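Local coordinates for protein dehalogenase (Rhodospirillaceae, PDB 6A41) that probably removes halogen from an organic substrate, as a dehalogenase built on the short-chain dehydrogenase/reductase fold of the enoyl-ACP reductase family, at residues T31-D36 against E68-R73. Numbering follows the deposited sequence.
Sequences TVLAHD and ELALKR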
loop_
_atom_site.group_PDB
_atom_site.type_symbol
_atom_site.label_atom_id
_atom_site.label_comp_id
_atom_site.label_asym_id
_atom_site.label_seq_id
_atom_site.Cartn_x
_atom_site.Cartn_y
_atom_site.Cartn_z
ATOM N N THR A 31 3.220 -28.837 -18.542
ATOM C CA THR A 31 4.559 -29.404 -18.838
ATOM C C THR A 31 5.572 -28.565 -18.005
ATOM O O THR A 31 5.759 -27.386 -18.256
ATOM C CB THR A 31 4.865 -29.245 -20.327
ATOM O OG1 THR A 31 3.830 -29.891 -21.047
ATOM C CG2 THR A 31 6.259 -29.780 -20.750
ATOM N N VAL A 32 6.255 -29.199 -17.094
ATOM C CA VAL A 32 7.142 -28.534 -16.217
ATOM C C VAL A 32 8.586 -28.839 -16.628
ATOM O O VAL A 32 8.981 -30.001 -16.772
ATOM C CB VAL A 32 6.890 -28.982 -14.761
ATOM C CG1 VAL A 32 7.935 -28.389 -13.846
ATOM C CG2 VAL A 32 5.457 -28.601 -14.339
ATOM N N LEU A 33 9.357 -27.778 -16.777
ATOM C CA LEU A 33 10.772 -27.762 -16.951
ATOM C C LEU A 33 11.414 -27.146 -15.710
ATOM O O LEU A 33 10.954 -26.094 -15.231
ATOM C CB LEU A 33 11.133 -26.862 -18.108
ATOM C CG LEU A 33 10.464 -27.149 -19.429
ATOM C CD1 LEU A 33 10.977 -26.234 -20.482
ATOM C CD2 LEU A 33 10.524 -28.656 -19.784
ATOM N N ALA A 34 12.424 -27.771 -15.183
ATOM C CA ALA A 34 12.976 -27.348 -13.904
ATOM C C ALA A 34 14.458 -27.154 -14.040
ATOM O O ALA A 34 15.151 -28.065 -14.515
ATOM C CB ALA A 34 12.691 -28.377 -12.806
ATOM N N HIS A 35 14.920 -26.040 -13.523
ATOM C CA HIS A 35 16.338 -25.729 -13.290
ATOM C C HIS A 35 16.697 -25.935 -11.807
ATOM O O HIS A 35 15.873 -25.716 -10.918
ATOM C CB HIS A 35 16.629 -24.290 -13.690
ATOM C CG HIS A 35 17.816 -23.700 -12.991
ATOM N ND1 HIS A 35 17.679 -23.016 -11.811
ATOM C CD2 HIS A 35 19.153 -23.708 -13.283
ATOM C CE1 HIS A 35 18.888 -22.670 -11.370
ATOM N NE2 HIS A 35 19.802 -23.071 -12.238
ATOM N N ASP A 36 17.919 -26.375 -11.561
ATOM C CA ASP A 36 18.480 -26.321 -10.238
ATOM C C ASP A 36 20.020 -26.367 -10.377
ATOM O O ASP A 36 20.527 -27.116 -11.194
ATOM C CB ASP A 36 17.937 -27.454 -9.315
ATOM C CG ASP A 36 18.308 -27.245 -7.837
ATOM O OD1 ASP A 36 17.556 -26.441 -7.158
ATOM O OD2 ASP A 36 19.379 -27.853 -7.376
ATOM N N GLU A 68 18.499 -21.477 -23.083
ATOM C CA GLU A 68 18.559 -21.975 -24.441
ATOM C C GLU A 68 18.090 -23.444 -24.506
ATOM O O GLU A 68 17.336 -23.805 -25.425
ATOM C CB GLU A 68 19.986 -21.852 -24.956
ATOM C CG GLU A 68 20.180 -22.454 -26.354
ATOM C CD GLU A 68 21.620 -22.387 -26.859
ATOM O OE1 GLU A 68 22.405 -21.493 -26.442
ATOM O OE2 GLU A 68 21.967 -23.223 -27.682
ATOM N N LEU A 69 18.535 -24.252 -23.542
ATOM C CA LEU A 69 18.088 -25.598 -23.422
ATOM C C LEU A 69 16.583 -25.741 -23.132
ATOM O O LEU A 69 15.909 -26.618 -23.725
ATOM C CB LEU A 69 18.884 -26.277 -22.327
ATOM C CG LEU A 69 18.792 -27.784 -22.255
ATOM C CD1 LEU A 69 19.236 -28.489 -23.543
ATOM C CD2 LEU A 69 19.604 -28.252 -21.032
ATOM N N ALA A 70 16.073 -24.940 -22.216
ATOM C CA ALA A 70 14.617 -24.955 -21.843
ATOM C C ALA A 70 13.869 -24.662 -23.094
ATOM O O ALA A 70 12.918 -25.367 -23.447
ATOM C CB ALA A 70 14.324 -23.894 -20.802
ATOM N N LEU A 71 14.288 -23.657 -23.845
ATOM C CA LEU A 71 13.558 -23.256 -25.059
ATOM C C LEU A 71 13.596 -24.298 -26.149
ATOM O O LEU A 71 12.635 -24.479 -26.851
ATOM C CB LEU A 71 14.115 -21.946 -25.639
ATOM C CG LEU A 71 13.605 -20.733 -24.863
ATOM C CD1 LEU A 71 14.328 -19.500 -25.359
ATOM C CD2 LEU A 71 12.048 -20.499 -25.096
ATOM N N LYS A 72 14.742 -24.920 -26.373
ATOM C CA LYS A 72 14.841 -26.079 -27.255
ATOM C C LYS A 72 13.900 -27.257 -26.945
ATOM O O LYS A 72 13.479 -27.967 -27.836
ATOM C CB LYS A 72 16.266 -26.626 -27.213
ATOM C CG LYS A 72 17.153 -26.233 -28.334
ATOM C CD LYS A 72 17.297 -27.406 -29.324
ATOM C CE LYS A 72 18.653 -27.405 -29.997
ATOM N NZ LYS A 72 18.981 -26.006 -30.479
ATOM N N ARG A 73 13.537 -27.480 -25.692
ATOM C CA ARG A 73 12.780 -28.668 -25.361
ATOM C C ARG A 73 11.452 -28.697 -26.124
ATOM O O ARG A 73 11.166 -29.736 -26.721
ATOM C CB ARG A 73 12.543 -28.771 -23.844
ATOM C CG ARG A 73 11.698 -29.952 -23.403
ATOM C CD ARG A 73 12.567 -31.108 -23.106
ATOM N NE ARG A 73 11.845 -32.214 -22.512
ATOM C CZ ARG A 73 12.285 -33.477 -22.505
ATOM N NH1 ARG A 73 13.434 -33.823 -23.072
ATOM N NH2 ARG A 73 11.554 -34.419 -21.933
#
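Leu33 meets Ala70 and Arg73 where a strand and a helix of the Rossmann-type fold pack together, a worked example of how a parallel sheet in an alpha/beta protein receives its flanking helices. Strand 31-34 lies between strands 7-10 and 56-57, and helix 63-74 covers one face of it. Leu33 CA and Ala70 CA, the closest pair of alpha carbons across the two segments, are 6.8 Å apart, and no hydrogen bond joins the segments; the strand's share of the contact is carried by Leu33. Its CB leaves the strand toward the helix. At the next step CG lies anti to the carbonyl carbon (chi1 -54°), and from there the two methyls part. Leu33 CD1 lies 3.6 Å from Ala70 O. The same methyl also touches Ala70 CB. Ala70 O is already engaged within the helix, accepting a bond from Arg73 N, so the methyl rests against a carbonyl that has a partner. Within the sheet, Leu33 also touches Val7 and Leu9 of strand 7-10 and His56 of strand 56-57. The other methyl faces the aliphatic base of the exposed Arg73, whose side chain runs obliquely across the leucine: Leu33 CD2 lies 4.0 Å from Arg73 CG.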